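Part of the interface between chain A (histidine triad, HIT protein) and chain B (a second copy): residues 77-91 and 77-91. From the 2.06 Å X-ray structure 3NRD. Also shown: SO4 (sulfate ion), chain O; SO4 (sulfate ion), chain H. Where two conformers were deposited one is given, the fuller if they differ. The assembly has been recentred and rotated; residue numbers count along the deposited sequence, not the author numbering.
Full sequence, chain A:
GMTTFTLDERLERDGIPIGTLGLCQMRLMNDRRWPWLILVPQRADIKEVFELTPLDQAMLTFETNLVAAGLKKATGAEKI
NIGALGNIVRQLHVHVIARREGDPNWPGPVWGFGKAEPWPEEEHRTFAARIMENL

Chain A, residues 77-91: AEKINIGALGNIVRQ
Chain B (77-91) AEKINIGALGNIVRQ

Two copies of one strand, residues 79-84, pair edge to edge and antiparallel, their directions 169° apart, about a centre where G83(A) faces G83(B), CA to CA 4.3 Å. The register therefore sums to 166, and each stretch lays its loop beside the start of the other strand.

E78(A) (m, t) begins the contact: its OE1 accepts from a water that also accepts from R90(B) NH2, each 2.8 Å. K79(A), extended at phi/psi -154/137, curls its chain (t, p, t, p) so that NZ donates to L85(B) O at 2.9 Å and to its own strand's I80(A) O at 2.9 Å; two carbonyls thus serve the buried ammonium. I80(A) (m, m) points away. N81(A) (m, chi2 170°) reads the amide of N87(B) in both directions: ND2 to N87(B) OD1 2.9 Å, N87(B) ND2 to N81(A) OD1 3.0 Å.

I82(A) (m, t; -118/137) forms the hydrogen-bonded pair with A84(B): N to A84(B) O and O from A84(B) N, both 2.9 Å. G83(A) (-152/136) is the non-hydrogen-bonded centre, its CA 3.3 Å from I82(B) O. A84(A) (-127/104) repeats the pair with I82(B), N to I82(B) O and O from I82(B) N at 2.8 Å, while its CB lies 4.5 Å from I82(B) CB on the sheet face these residues share.

L85(A) (m, t) leaves the strand at -112/-81; its O accepts from K79(B) NZ at 2.8 Å, and CD2 packs 3.8 Å from N81(B) CB. G86(A) turns at 74/29, where a CB would sit 2.9 Å from K79(B) CE, a clash; G86(A) N donates to O1 of the chain H sulfate at 3.1 Å. N87(A) (m, chi2 -28°) returns the amide pair to N81(B). R90(A) (m, m, t) lays one guanidinium face over K79(B) CD and bridges NH2 to E78(B) OE2 at 2.8 Å.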

# COMPACT_ATOMS: atom_id res chain seq x y z
N ALA A 77 14.58 -1.82 10.66
CA ALA A 77 13.31 -1.16 10.87
C ALA A 77 12.36 -2.00 11.73
O ALA A 77 12.36 -3.22 11.64
CB ALA A 77 12.65 -0.87 9.51
N GLU A 78 11.53 -1.34 12.54
CA GLU A 78 10.45 -2.03 13.28
C GLU A 78 9.29 -2.48 12.37
O GLU A 78 8.68 -3.52 12.63
CB GLU A 78 9.91 -1.13 14.38
CG GLU A 78 10.93 -0.92 15.47
CD GLU A 78 10.68 0.30 16.34
OE1 GLU A 78 9.56 0.88 16.33
OE2 GLU A 78 11.65 0.66 17.04
N LYS A 79 9.00 -1.70 11.33
CA LYS A 79 7.84 -1.94 10.49
C LYS A 79 8.04 -1.39 9.08
O LYS A 79 8.57 -0.28 8.90
CB LYS A 79 6.60 -1.29 11.11
CG LYS A 79 5.26 -1.68 10.49
CD LYS A 79 4.87 -3.13 10.80
CE LYS A 79 3.56 -3.51 10.10
NZ LYS A 79 3.70 -3.56 8.63
N ILE A 80 7.64 -2.18 8.09
CA ILE A 80 7.56 -1.71 6.72
C ILE A 80 6.15 -1.20 6.43
O ILE A 80 5.16 -1.79 6.90
CB ILE A 80 7.92 -2.83 5.72
CG1 ILE A 80 9.37 -3.31 5.91
CG2 ILE A 80 7.75 -2.38 4.26
CD1 ILE A 80 10.44 -2.26 5.59
N ASN A 81 6.06 -0.11 5.66
CA ASN A 81 4.82 0.41 5.10
C ASN A 81 4.90 0.27 3.58
O ASN A 81 5.89 0.66 3.00
CB ASN A 81 4.60 1.89 5.43
CG ASN A 81 4.40 2.18 6.91
OD1 ASN A 81 4.40 3.33 7.30
ND2 ASN A 81 4.22 1.14 7.74
N ILE A 82 3.87 -0.32 2.97
CA ILE A 82 3.79 -0.53 1.53
C ILE A 82 2.61 0.24 1.03
O ILE A 82 1.54 0.16 1.64
CB ILE A 82 3.61 -2.00 1.19
CG1 ILE A 82 4.90 -2.77 1.54
CG2 ILE A 82 3.27 -2.16 -0.28
CD1 ILE A 82 4.73 -4.25 1.60
N GLY A 83 2.74 0.93 -0.10
CA GLY A 83 1.65 1.81 -0.57
C GLY A 83 1.62 1.97 -2.06
O GLY A 83 2.66 2.11 -2.68
N ALA A 84 0.42 1.90 -2.65
CA ALA A 84 0.19 2.17 -4.09
C ALA A 84 -0.89 3.19 -4.04
O ALA A 84 -2.02 2.83 -3.72
CB ALA A 84 -0.25 0.92 -4.85
N LEU A 85 -0.55 4.46 -4.27
CA LEU A 85 -1.47 5.57 -4.12
C LEU A 85 -1.74 6.14 -5.51
O LEU A 85 -2.74 5.78 -6.12
CB LEU A 85 -0.93 6.61 -3.11
CG LEU A 85 -0.41 6.04 -1.76
CD1 LEU A 85 0.11 7.15 -0.83
CD2 LEU A 85 -1.48 5.25 -1.07
N GLY A 86 -0.83 6.96 -6.03
CA GLY A 86 -0.95 7.48 -7.35
C GLY A 86 -1.98 8.54 -7.57
O GLY A 86 -2.49 8.66 -8.69
N ASN A 87 -2.26 9.34 -6.55
CA ASN A 87 -3.14 10.48 -6.74
C ASN A 87 -2.34 11.56 -7.49
O ASN A 87 -2.90 12.25 -8.31
CB ASN A 87 -3.72 11.02 -5.41
CG ASN A 87 -4.49 9.95 -4.60
OD1 ASN A 87 -5.06 9.01 -5.18
ND2 ASN A 87 -4.50 10.08 -3.27
N ILE A 88 -1.02 11.61 -7.24
CA ILE A 88 -0.09 12.61 -7.78
C ILE A 88 0.39 12.10 -9.18
O ILE A 88 -0.08 12.54 -10.23
CB ILE A 88 1.04 12.95 -6.67
CG1 ILE A 88 0.39 13.49 -5.37
CG2 ILE A 88 2.11 13.93 -7.15
CD1 ILE A 88 1.38 13.75 -4.17
N VAL A 89 1.24 11.09 -9.14
CA VAL A 89 1.77 10.45 -10.33
C VAL A 89 0.95 9.22 -10.61
O VAL A 89 0.94 8.29 -9.81
CB VAL A 89 3.22 10.04 -10.05
CG1 VAL A 89 3.81 9.19 -11.18
CG2 VAL A 89 4.01 11.28 -9.77
N ARG A 90 0.29 9.19 -11.76
CA ARG A 90 -0.62 8.08 -12.10
C ARG A 90 0.04 6.78 -12.53
O ARG A 90 -0.54 5.73 -12.34
CB ARG A 90 -1.61 8.48 -13.21
CG ARG A 90 -2.70 9.38 -12.71
CD ARG A 90 -3.64 8.63 -11.75
NE ARG A 90 -4.31 9.58 -10.87
CZ ARG A 90 -5.55 10.04 -11.04
NH1 ARG A 90 -6.35 9.62 -12.04
NH2 ARG A 90 -6.00 10.92 -10.17
N GLN A 91 1.20 6.86 -13.15
CA GLN A 91 2.00 5.69 -13.43
C GLN A 91 2.19 4.85 -12.15
O GLN A 91 2.60 5.38 -11.11
CB GLN A 91 3.35 6.12 -13.96
CG GLN A 91 4.26 4.97 -14.33
CD GLN A 91 5.48 5.44 -15.04
OE1 GLN A 91 6.39 5.99 -14.41
NE2 GLN A 91 5.51 5.27 -16.34
N ALA B 77 -14.68 5.74 -8.48
CA ALA B 77 -13.49 6.40 -7.94
C ALA B 77 -12.62 6.79 -9.11
O ALA B 77 -12.62 6.10 -10.13
CB ALA B 77 -12.73 5.48 -7.00
N GLU B 78 -11.96 7.95 -9.00
CA GLU B 78 -10.91 8.37 -9.93
C GLU B 78 -9.66 7.50 -9.73
O GLU B 78 -8.94 7.16 -10.67
CB GLU B 78 -10.58 9.84 -9.70
CG GLU B 78 -9.50 10.41 -10.57
CD GLU B 78 -9.24 11.90 -10.36
OE1 GLU B 78 -10.02 12.56 -9.63
OE2 GLU B 78 -8.21 12.37 -10.93
N LYS B 79 -9.39 7.18 -8.47
CA LYS B 79 -8.21 6.42 -8.12
C LYS B 79 -8.44 5.61 -6.88
O LYS B 79 -9.12 6.05 -5.95
CB LYS B 79 -7.01 7.38 -7.93
CG LYS B 79 -5.62 6.73 -7.84
CD LYS B 79 -5.15 6.11 -9.17
CE LYS B 79 -3.87 5.23 -9.05
NZ LYS B 79 -4.00 4.14 -8.06
N ILE B 80 -7.86 4.42 -6.86
CA ILE B 80 -7.84 3.58 -5.69
C ILE B 80 -6.48 3.71 -5.01
O ILE B 80 -5.44 3.69 -5.69
CB ILE B 80 -8.04 2.09 -6.01
CG1 ILE B 80 -9.38 1.84 -6.68
CG2 ILE B 80 -7.99 1.28 -4.73
CD1 ILE B 80 -10.59 2.19 -5.86
N ASN B 81 -6.49 3.86 -3.69
CA ASN B 81 -5.27 3.84 -2.89
C ASN B 81 -5.20 2.57 -2.05
O ASN B 81 -6.18 2.20 -1.39
CB ASN B 81 -5.18 5.04 -1.94
CG ASN B 81 -5.01 6.39 -2.66
OD1 ASN B 81 -5.00 7.45 -2.00
ND2 ASN B 81 -4.86 6.37 -3.98
N ILE B 82 -4.05 1.91 -2.07
CA ILE B 82 -3.86 0.69 -1.32
C ILE B 82 -2.66 0.91 -0.42
O ILE B 82 -1.65 1.43 -0.86
CB ILE B 82 -3.56 -0.51 -2.23
CG1 ILE B 82 -4.74 -0.84 -3.14
CG2 ILE B 82 -3.22 -1.75 -1.39
CD1 ILE B 82 -4.30 -1.84 -4.25
N GLY B 83 -2.82 0.53 0.84
CA GLY B 83 -1.78 0.70 1.84
C GLY B 83 -1.80 -0.46 2.82
O GLY B 83 -2.87 -0.83 3.36
N ALA B 84 -0.63 -1.02 3.07
CA ALA B 84 -0.41 -1.91 4.22
C ALA B 84 0.60 -1.24 5.11
O ALA B 84 1.79 -1.27 4.80
CB ALA B 84 0.10 -3.27 3.77
N LEU B 85 0.11 -0.60 6.18
CA LEU B 85 0.95 0.28 6.98
C LEU B 85 1.23 -0.44 8.31
O LEU B 85 2.32 -1.02 8.49
CB LEU B 85 0.30 1.68 7.13
CG LEU B 85 -0.23 2.39 5.87
CD1 LEU B 85 -0.77 3.74 6.29
CD2 LEU B 85 0.83 2.56 4.77
N GLY B 86 0.26 -0.45 9.22
CA GLY B 86 0.37 -1.22 10.43
C GLY B 86 1.28 -0.64 11.50
O GLY B 86 1.84 -1.39 12.27
N ASN B 87 1.39 0.68 11.56
CA ASN B 87 2.15 1.34 12.62
C ASN B 87 1.33 1.47 13.91
O ASN B 87 1.91 1.45 15.00
CB ASN B 87 2.66 2.71 12.16
CG ASN B 87 3.41 2.64 10.83
OD1 ASN B 87 4.13 1.68 10.57
ND2 ASN B 87 3.23 3.66 9.99
N ILE B 88 0.01 1.60 13.75
CA ILE B 88 -0.98 1.72 14.81
C ILE B 88 -1.57 0.33 15.22
O ILE B 88 -1.48 -0.05 16.36
CB ILE B 88 -2.12 2.70 14.40
CG1 ILE B 88 -1.54 4.08 13.98
CG2 ILE B 88 -3.15 2.88 15.57
CD1 ILE B 88 -2.55 5.00 13.21
N VAL B 89 -2.13 -0.42 14.27
CA VAL B 89 -2.54 -1.82 14.52
C VAL B 89 -1.55 -2.73 13.82
O VAL B 89 -1.45 -2.70 12.61
CB VAL B 89 -4.00 -2.06 14.08
CG1 VAL B 89 -4.38 -3.54 14.18
CG2 VAL B 89 -4.96 -1.17 14.92
N ARG B 90 -0.80 -3.52 14.59
CA ARG B 90 0.27 -4.36 14.03
C ARG B 90 -0.27 -5.53 13.21
O ARG B 90 0.36 -5.95 12.27
CB ARG B 90 1.18 -4.93 15.14
CG ARG B 90 2.31 -4.00 15.52
CD ARG B 90 2.93 -3.41 14.29
NE ARG B 90 3.27 -2.03 14.57
CZ ARG B 90 4.46 -1.64 14.97
NH1 ARG B 90 5.46 -2.52 15.10
NH2 ARG B 90 4.65 -0.38 15.26
N GLN B 91 -1.43 -6.05 13.58
CA GLN B 91 -2.08 -7.09 12.78
C GLN B 91 -2.20 -6.67 11.32
O GLN B 91 -2.65 -5.55 11.02
CB GLN B 91 -3.47 -7.38 13.33
CG GLN B 91 -4.23 -8.40 12.53
CD GLN B 91 -5.42 -8.93 13.25
OE1 GLN B 91 -6.43 -8.26 13.33
NE2 GLN B 91 -5.33 -10.16 13.75
S SO4 O . -2.73 1.21 10.50
O1 SO4 O . -2.11 0.46 11.56
O2 SO4 O . -2.58 2.58 10.72
O3 SO4 O . -2.42 0.70 9.16
O4 SO4 O . -4.17 0.96 10.67
S SO4 H . 2.12 8.98 -5.05
O1 SO4 H . 1.91 7.57 -4.73
O2 SO4 H . 3.52 9.11 -5.38
O3 SO4 H . 1.37 9.41 -6.20
O4 SO4 H . 1.80 9.88 -3.99
O HOH W 1 7.16 -0.48 16.39
O HOH W 2 3.73 -3.11 4.88
O HOH W 3 -3.67 1.52 -5.55